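Local coordinates for protein beta-d-glucoside glucohydrolase (Hypocrea jecorina, PDB 3ZZ1) that probably hydrolyses terminal, non-reducing beta-D-glucosyl residues to release beta-D-glucose, as a family 3 glycoside hydrolase of the cellulose-degradation pathway, at residues A[638-643]-A[691-696]; A[158-163]-A[217-222]. All coordinates share one frame; numbering follows the deposited sequence.

Overall arrangement
The two contacts lie in different domains of the single chain, with centres about 30 Å apart and nearest atoms about 17 Å apart, and they share no element. Contact 1 belongs to the fibronectin type III-like domain, its centre about 29 Å from the centre of the chain. It is partly buried: paired backbones and a bridging water, followed by packing of a proline and two aromatic rings. Contact 2, in the N-terminal family 3 domain, has its centre about 17 Å from the chain centre, is wholly buried and joins the end of a parallel strand to a helix. There one tyrosine side chain does most of the work, its hydroxyl bonded to a helix carbonyl, where contact 1 combines backbone pairing with ring contacts.

Contact 1 of 2, residues A[638-643]-A[691-696]; sequences TYPSSA and GSFGIS
The carbonyl oxygen of G694 accepts from the backbone N of T638 at 2.9 Å, in a nearly straight bond (168°), and more weakly from a water. That water also donates to T638 OG1 and is hydrogen-bonded to S696 OG, thereby tying the side chains of both segments to the strand pair; T638 OG1 has a further hydrogen bond with the carbonyl of P648. The return bond, G694 N to T638 O, is shorter at 2.7 Å but more bent. Together the two bonds make T638 and G694 an antiparallel hydrogen-bonded pair. The same T638 oxygen also receives a CA-H...O contact from F693 CA at 3.3 Å. A CB on G694 would probably crowd T638 CB.

Beyond this pair the 638-643 segment leaves the sheet, and side chains take over. F693 CG lies anti to its carbonyl carbon (chi1 -74°), which starts the ring toward two unlike partners. P640 CD sits over the centre of one face, 3.5 Å from the centroid and almost on the ring normal, a CH-pi contact. F693 in turn presents an edge to the Y639 face, with centroids 5.2 Å apart and planes at 64°; its CE2 stands over the centre of the tyrosine ring. The Y639 hydroxyl is anchored by R652 and the carbonyl of S677, which should restrain the ring that receives this edge. P640 CG also approaches G691 C at 3.8 Å; a CB on this glycine, whose backbone angles themselves call for glycine, would probably crowd P640 CB. From P640 to A643 a type I turn carries the chain away, closed by A643 N to P640 O. The whole joins the end of strand 629-638 to its antiparallel neighbour 691-698 in the four-stranded sheet of the fibronectin type III-like domain.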
ATOM      1  N   THR A 638     -12.419  20.498   4.339  1.00 13.32           N
ATOM      2  CA  THR A 638     -13.004  21.156   3.173  1.00 13.21           C
ATOM      3  C   THR A 638     -12.288  22.495   3.013  1.00 13.36           C
ATOM      4  O   THR A 638     -12.267  23.302   3.939  1.00 13.45           O
ATOM      5  CB  THR A 638     -14.527  21.373   3.377  1.00 13.29           C
ATOM      6  OG1 THR A 638     -15.175  20.098   3.496  1.00 13.09           O
ATOM      7  CG2 THR A 638     -15.153  22.156   2.214  1.00 12.37           C
ATOM      8  N   TYR A 639     -11.680  22.714   1.851  1.00 13.43           N
ATOM      9  CA  TYR A 639     -10.937  23.950   1.587  1.00 13.51           C
ATOM     10  C   TYR A 639     -11.915  25.103   1.348  1.00 13.54           C
ATOM     11  O   TYR A 639     -13.064  24.862   0.988  1.00 13.28           O
ATOM     12  CB  TYR A 639     -10.010  23.762   0.376  1.00 13.39           C
ATOM     13  CG  TYR A 639      -8.707  23.024   0.666  1.00 13.69           C
ATOM     14  CD1 TYR A 639      -8.665  21.939   1.550  1.00 14.25           C
ATOM     15  CD2 TYR A 639      -7.522  23.402   0.045  1.00 13.75           C
ATOM     16  CE1 TYR A 639      -7.475  21.265   1.813  1.00 13.26           C
ATOM     17  CE2 TYR A 639      -6.326  22.731   0.299  1.00 13.96           C
ATOM     18  CZ  TYR A 639      -6.312  21.664   1.184  1.00 12.98           C
ATOM     19  OH  TYR A 639      -5.134  21.000   1.439  1.00 11.98           O
ATOM     20  N   PRO A 640     -11.473  26.362   1.558  1.00 13.80           N
ATOM     21  CA  PRO A 640     -12.351  27.484   1.218  1.00 14.06           C
ATOM     22  C   PRO A 640     -12.874  27.356  -0.216  1.00 14.26           C
ATOM     23  O   PRO A 640     -12.164  26.844  -1.090  1.00 14.13           O
ATOM     24  CB  PRO A 640     -11.428  28.700   1.338  1.00 14.08           C
ATOM     25  CG  PRO A 640     -10.388  28.291   2.311  1.00 13.99           C
ATOM     26  CD  PRO A 640     -10.183  26.819   2.113  1.00 13.76           C
ATOM     27  N   SER A 641     -14.109  27.795  -0.445  1.00 14.32           N
ATOM     28  CA  SER A 641     -14.730  27.701  -1.769  1.00 14.65           C
ATOM     29  C   SER A 641     -14.146  28.703  -2.774  1.00 14.46           C
ATOM     30  O   SER A 641     -14.411  28.612  -3.971  1.00 14.48           O
ATOM     31  CB  SER A 641     -16.252  27.863  -1.666  1.00 14.75           C
ATOM     32  OG  SER A 641     -16.832  26.802  -0.920  1.00 15.75           O
ATOM     33  N   SER A 642     -13.348  29.648  -2.284  1.00 14.49           N
ATOM     34  CA  SER A 642     -12.649  30.590  -3.156  1.00 14.88           C
ATOM     35  C   SER A 642     -11.390  29.973  -3.788  1.00 15.08           C
ATOM     36  O   SER A 642     -10.917  30.434  -4.829  1.00 14.98           O
ATOM     37  CB  SER A 642     -12.295  31.860  -2.389  1.00 14.60           C
ATOM     38  OG  SER A 642     -11.609  31.534  -1.199  1.00 14.86           O
ATOM     39  N   ALA A 643     -10.862  28.934  -3.146  1.00 15.36           N
ATOM     40  CA  ALA A 643      -9.701  28.196  -3.639  1.00 15.75           C
ATOM     41  C   ALA A 643     -10.060  27.432  -4.918  1.00 15.91           C
ATOM     42  O   ALA A 643     -11.237  27.141  -5.141  1.00 15.89           O
ATOM     43  CB  ALA A 643      -9.201  27.235  -2.560  1.00 15.51           C
ATOM     44  N   GLY A 691      -9.067  32.062   3.986  1.00 13.57           N
ATOM     45  CA  GLY A 691     -10.473  31.747   4.163  1.00 13.61           C
ATOM     46  C   GLY A 691     -10.728  30.737   5.263  1.00 13.75           C
ATOM     47  O   GLY A 691      -9.814  30.370   6.013  1.00 13.66           O
ATOM     48  N   SER A 692     -11.979  30.293   5.348  1.00 13.70           N
ATOM     49  CA  SER A 692     -12.419  29.354   6.365  1.00 13.90           C
ATOM     50  C   SER A 692     -12.432  27.925   5.817  1.00 13.83           C
ATOM     51  O   SER A 692     -13.145  27.617   4.850  1.00 13.99           O
ATOM     52  CB  SER A 692     -13.808  29.750   6.879  1.00 14.03           C
ATOM     53  OG  SER A 692     -14.173  28.965   7.998  1.00 15.12           O
ATOM     54  N   PHE A 693     -11.616  27.072   6.430  1.00 13.60           N
ATOM     55  CA  PHE A 693     -11.542  25.655   6.097  1.00 13.52           C
ATOM     56  C   PHE A 693     -12.581  24.901   6.908  1.00 13.61           C
ATOM     57  O   PHE A 693     -12.667  25.072   8.124  1.00 13.91           O
ATOM     58  CB  PHE A 693     -10.162  25.090   6.450  1.00 13.37           C
ATOM     59  CG  PHE A 693      -9.059  25.496   5.509  1.00 12.63           C
ATOM     60  CD1 PHE A 693      -8.490  26.764   5.574  1.00 13.02           C
ATOM     61  CD2 PHE A 693      -8.554  24.588   4.587  1.00 12.53           C
ATOM     62  CE1 PHE A 693      -7.452  27.127   4.708  1.00 12.50           C
ATOM     63  CE2 PHE A 693      -7.514  24.942   3.725  1.00 11.75           C
ATOM     64  CZ  PHE A 693      -6.967  26.214   3.788  1.00 12.08           C
ATOM     65  N   GLY A 694     -13.367  24.064   6.241  1.00 13.51           N
ATOM     66  CA  GLY A 694     -14.307  23.187   6.936  1.00 13.51           C
ATOM     67  C   GLY A 694     -13.573  22.073   7.665  1.00 13.49           C
ATOM     68  O   GLY A 694     -12.728  21.388   7.082  1.00 13.33           O
ATOM     69  N   ILE A 695     -13.887  21.902   8.947  1.00 13.34           N
ATOM     70  CA  ILE A 695     -13.295  20.837   9.752  1.00 13.18           C
ATOM     71  C   ILE A 695     -14.376  19.813  10.091  1.00 13.35           C
ATOM     72  O   ILE A 695     -15.377  20.143  10.727  1.00 13.49           O
ATOM     73  CB  ILE A 695     -12.625  21.402  11.034  1.00 13.07           C
ATOM     74  CG1 ILE A 695     -11.538  22.432  10.671  1.00 12.66           C
ATOM     75  CG2 ILE A 695     -12.078  20.281  11.926  1.00 12.83           C
ATOM     76  CD1 ILE A 695     -10.420  21.906   9.768  1.00 13.18           C
ATOM     77  N   SER A 696     -14.172  18.579   9.639  1.00 13.34           N
ATOM     78  CA  SER A 696     -15.149  17.509   9.826  1.00 13.27           C
ATOM     79  C   SER A 696     -14.500  16.279  10.444  1.00 13.16           C
ATOM     80  O   SER A 696     -13.562  15.710   9.878  1.00 13.46           O
ATOM     81  CB  SER A 696     -15.808  17.146   8.495  1.00 13.16           C
ATOM     82  OG  SER A 696     -16.612  18.215   8.022  1.00 13.81           O
TER
HETATM   83  O   HOH W   1     -14.537  19.101   6.031  1.00 17.61           O
HETATM   84  O   HOH W   2     -14.796  25.659   3.465  1.00 21.36           O

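Contact 2 of 2, residues A[158-163]-A[217-222]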
ATOM      1  N   LYS A 158       8.014   2.822  -4.697  1.00 10.94           N
ATOM      2  CA  LYS A 158       7.611   2.489  -6.065  1.00 10.77           C
ATOM      3  C   LYS A 158       6.079   2.559  -6.182  1.00 10.59           C
ATOM      4  O   LYS A 158       5.402   2.556  -5.163  1.00 10.73           O
ATOM      5  CB  LYS A 158       8.142   1.095  -6.442  1.00 10.84           C
ATOM      6  CG  LYS A 158       7.500  -0.068  -5.675  1.00 10.81           C
ATOM      7  CD  LYS A 158       8.113  -1.411  -6.047  1.00 10.78           C
ATOM      8  CE  LYS A 158       7.204  -2.562  -5.630  1.00 11.02           C
ATOM      9  NZ  LYS A 158       7.908  -3.876  -5.723  1.00 12.16           N
ATOM     10  N   HIS A 159       5.506   2.661  -7.382  1.00 10.54           N
ATOM     11  CA  HIS A 159       6.197   2.853  -8.650  1.00 10.30           C
ATOM     12  C   HIS A 159       5.953   4.287  -9.110  1.00 10.25           C
ATOM     13  O   HIS A 159       4.812   4.758  -9.131  1.00  9.99           O
ATOM     14  CB  HIS A 159       5.657   1.878  -9.700  1.00 10.13           C
ATOM     15  CG  HIS A 159       5.639   0.448  -9.252  1.00 10.08           C
ATOM     16  ND1 HIS A 159       4.607  -0.086  -8.512  1.00  9.87           N
ATOM     17  CD2 HIS A 159       6.526  -0.557  -9.440  1.00 10.24           C
ATOM     18  CE1 HIS A 159       4.860  -1.358  -8.259  1.00 10.56           C
ATOM     19  NE2 HIS A 159       6.017  -1.669  -8.815  1.00 11.28           N
ATOM     20  N   TYR A 160       7.030   4.969  -9.487  1.00 10.21           N
ATOM     21  CA  TYR A 160       6.972   6.384  -9.837  1.00  9.92           C
ATOM     22  C   TYR A 160       7.003   6.552 -11.360  1.00 10.02           C
ATOM     23  O   TYR A 160       8.045   6.352 -11.981  1.00 10.22           O
ATOM     24  CB  TYR A 160       8.146   7.106  -9.164  1.00  9.87           C
ATOM     25  CG  TYR A 160       8.161   8.611  -9.305  1.00 10.25           C
ATOM     26  CD1 TYR A 160       7.333   9.419  -8.519  1.00 10.79           C
ATOM     27  CD2 TYR A 160       9.015   9.230 -10.213  1.00  9.73           C
ATOM     28  CE1 TYR A 160       7.350  10.807  -8.651  1.00 10.59           C
ATOM     29  CE2 TYR A 160       9.045  10.606 -10.347  1.00 10.56           C
ATOM     30  CZ  TYR A 160       8.210  11.391  -9.567  1.00 10.61           C
ATOM     31  OH  TYR A 160       8.240  12.758  -9.710  1.00 11.38           O
ATOM     32  N   ILE A 161       5.882   6.918 -11.985  1.00 10.38           N
ATOM     33  CA  ILE A 161       4.613   7.270 -11.330  1.00 10.14           C
ATOM     34  C   ILE A 161       3.464   7.033 -12.320  1.00 10.15           C
ATOM     35  O   ILE A 161       3.701   6.905 -13.529  1.00 10.06           O
ATOM     36  CB  ILE A 161       4.633   8.754 -10.854  1.00 10.27           C
ATOM     37  CG1 ILE A 161       3.406   9.093 -10.001  1.00 10.58           C
ATOM     38  CG2 ILE A 161       4.817   9.726 -12.035  1.00 10.37           C
ATOM     39  CD1 ILE A 161       3.615  10.261  -9.091  1.00 12.26           C
ATOM     40  N   LEU A 162       2.233   6.961 -11.805  1.00 10.10           N
ATOM     41  CA  LEU A 162       1.003   6.888 -12.621  1.00 10.01           C
ATOM     42  C   LEU A 162       0.757   5.528 -13.290  1.00 10.09           C
ATOM     43  O   LEU A 162       0.107   5.444 -14.342  1.00 10.10           O
ATOM     44  CB  LEU A 162       0.948   8.025 -13.658  1.00  9.93           C
ATOM     45  CG  LEU A 162       1.148   9.487 -13.224  1.00  9.59           C
ATOM     46  CD1 LEU A 162       1.243  10.371 -14.453  1.00  9.40           C
ATOM     47  CD2 LEU A 162       0.043   9.968 -12.296  1.00  8.91           C
ATOM     48  N   ASN A 163       1.264   4.476 -12.658  1.00 10.03           N
ATOM     49  CA  ASN A 163       1.074   3.094 -13.095  1.00  9.95           C
ATOM     50  C   ASN A 163      -0.229   2.545 -12.505  1.00  9.91           C
ATOM     51  O   ASN A 163      -0.219   1.604 -11.707  1.00  9.98           O
ATOM     52  CB  ASN A 163       2.294   2.273 -12.644  1.00  9.85           C
ATOM     53  CG  ASN A 163       2.284   0.827 -13.144  1.00 10.20           C
ATOM     54  OD1 ASN A 163       3.106   0.021 -12.701  1.00  9.36           O
ATOM     55  ND2 ASN A 163       1.364   0.492 -14.054  1.00  9.61           N
ATOM     56  N   TYR A 217      11.134  15.860 -16.545  1.00 13.27           N
ATOM     57  CA  TYR A 217      10.250  16.623 -15.651  1.00 13.27           C
ATOM     58  C   TYR A 217       9.956  15.893 -14.327  1.00 13.08           C
ATOM     59  O   TYR A 217      10.229  16.428 -13.250  1.00 13.39           O
ATOM     60  CB  TYR A 217       8.954  17.073 -16.346  1.00 13.18           C
ATOM     61  CG  TYR A 217       8.042  17.856 -15.418  1.00 13.45           C
ATOM     62  CD1 TYR A 217       8.380  19.147 -15.004  1.00 12.71           C
ATOM     63  CD2 TYR A 217       6.859  17.298 -14.933  1.00 12.99           C
ATOM     64  CE1 TYR A 217       7.563  19.864 -14.135  1.00 12.62           C
ATOM     65  CE2 TYR A 217       6.030  18.012 -14.074  1.00 12.74           C
ATOM     66  CZ  TYR A 217       6.389  19.295 -13.676  1.00 12.97           C
ATOM     67  OH  TYR A 217       5.576  20.005 -12.812  1.00 12.27           O
ATOM     68  N   THR A 218       9.428  14.674 -14.403  1.00 12.97           N
ATOM     69  CA  THR A 218       9.037  13.947 -13.186  1.00 12.74           C
ATOM     70  C   THR A 218      10.236  13.477 -12.357  1.00 12.81           C
ATOM     71  O   THR A 218      10.224  13.587 -11.127  1.00 12.90           O
ATOM     72  CB  THR A 218       8.088  12.754 -13.482  1.00 12.66           C
ATOM     73  OG1 THR A 218       8.694  11.877 -14.432  1.00 12.21           O
ATOM     74  CG2 THR A 218       6.755  13.244 -14.031  1.00 12.44           C
ATOM     75  N   LEU A 219      11.269  12.970 -13.029  1.00 12.76           N
ATOM     76  CA  LEU A 219      12.471  12.472 -12.346  1.00 13.01           C
ATOM     77  C   LEU A 219      13.352  13.588 -11.784  1.00 12.79           C
ATOM     78  O   LEU A 219      13.720  13.559 -10.612  1.00 12.91           O
ATOM     79  CB  LEU A 219      13.308  11.574 -13.267  1.00 12.93           C
ATOM     80  CG  LEU A 219      12.726  10.244 -13.766  1.00 13.44           C
ATOM     81  CD1 LEU A 219      13.731   9.562 -14.687  1.00 13.47           C
ATOM     82  CD2 LEU A 219      12.332   9.308 -12.621  1.00 13.07           C
ATOM     83  N   GLN A 220      13.700  14.558 -12.621  1.00 12.67           N
ATOM     84  CA  GLN A 220      14.635  15.597 -12.203  1.00 12.73           C
ATOM     85  C   GLN A 220      13.933  16.755 -11.513  1.00 12.68           C
ATOM     86  O   GLN A 220      14.248  17.075 -10.370  1.00 12.73           O
ATOM     87  CB  GLN A 220      15.483  16.097 -13.384  1.00 12.70           C
ATOM     88  CG  GLN A 220      16.606  17.054 -12.989  1.00 12.67           C
ATOM     89  CD  GLN A 220      17.630  16.410 -12.064  1.00 12.68           C
ATOM     90  OE1 GLN A 220      18.208  15.369 -12.378  1.00 12.73           O
ATOM     91  NE2 GLN A 220      17.851  17.028 -10.913  1.00 12.71           N
ATOM     92  N   THR A 221      12.982  17.379 -12.204  1.00 12.76           N
ATOM     93  CA  THR A 221      12.339  18.579 -11.681  1.00 12.93           C
ATOM     94  C   THR A 221      11.450  18.268 -10.480  1.00 12.76           C
ATOM     95  O   THR A 221      11.626  18.863  -9.421  1.00 12.78           O
ATOM     96  CB  THR A 221      11.566  19.345 -12.780  1.00 13.15           C
ATOM     97  OG1 THR A 221      12.473  19.705 -13.825  1.00 13.85           O
ATOM     98  CG2 THR A 221      10.934  20.613 -12.222  1.00 13.29           C
ATOM     99  N   VAL A 222      10.521  17.327 -10.630  1.00 12.72           N
ATOM    100  CA  VAL A 222       9.596  17.013  -9.538  1.00 12.59           C
ATOM    101  C   VAL A 222      10.260  16.253  -8.383  1.00 12.53           C
ATOM    102  O   VAL A 222      10.366  16.780  -7.280  1.00 12.82           O
ATOM    103  CB  VAL A 222       8.331  16.264 -10.026  1.00 12.71           C
ATOM    104  CG1 VAL A 222       7.362  16.040  -8.867  1.00 12.34           C
ATOM    105  CG2 VAL A 222       7.643  17.045 -11.137  1.00 12.66           C
TER
HETATM  106  O   HOH W   3       8.899   9.149 -13.652  1.00 14.28           O
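Y160 reaches across to helix 216-226, where its hydroxyl donates a hydrogen bond to the carbonyl oxygen of T218, OH to O 2.6 Å. The hydroxyl stands well above the carbonyl plane, 41° out of it, while T218 O lies at the ring edge, near the ring plane. The CB of Y160 points toward the helix, and CG lies anti to the backbone N (chi1 -174°), which carries the ring on from the strand. V222 CG1 approaches the same hydroxyl at 3.5 Å. Along the ring edge, Y160 CD2 meets L219 CD2 at 4.1 Å, the two side chains running alongside in opposing senses. This links parallel strand 154-160 to a helix packed outside the sheet, an alpha/beta arrangement consistent with the TIM-barrel clan of the N-terminal domain. An alanine in place of Y160 would probably leave the T218 carbonyl without this donor and open a gap beside L219 and V222. I161 CG2 lies over the centre of the Y160 ring, and F189 makes an edge-to-face pair with that ring. T218 OG1 is hydrogen-bonded at 2.8 Å to a water that donates weakly to Y160 O.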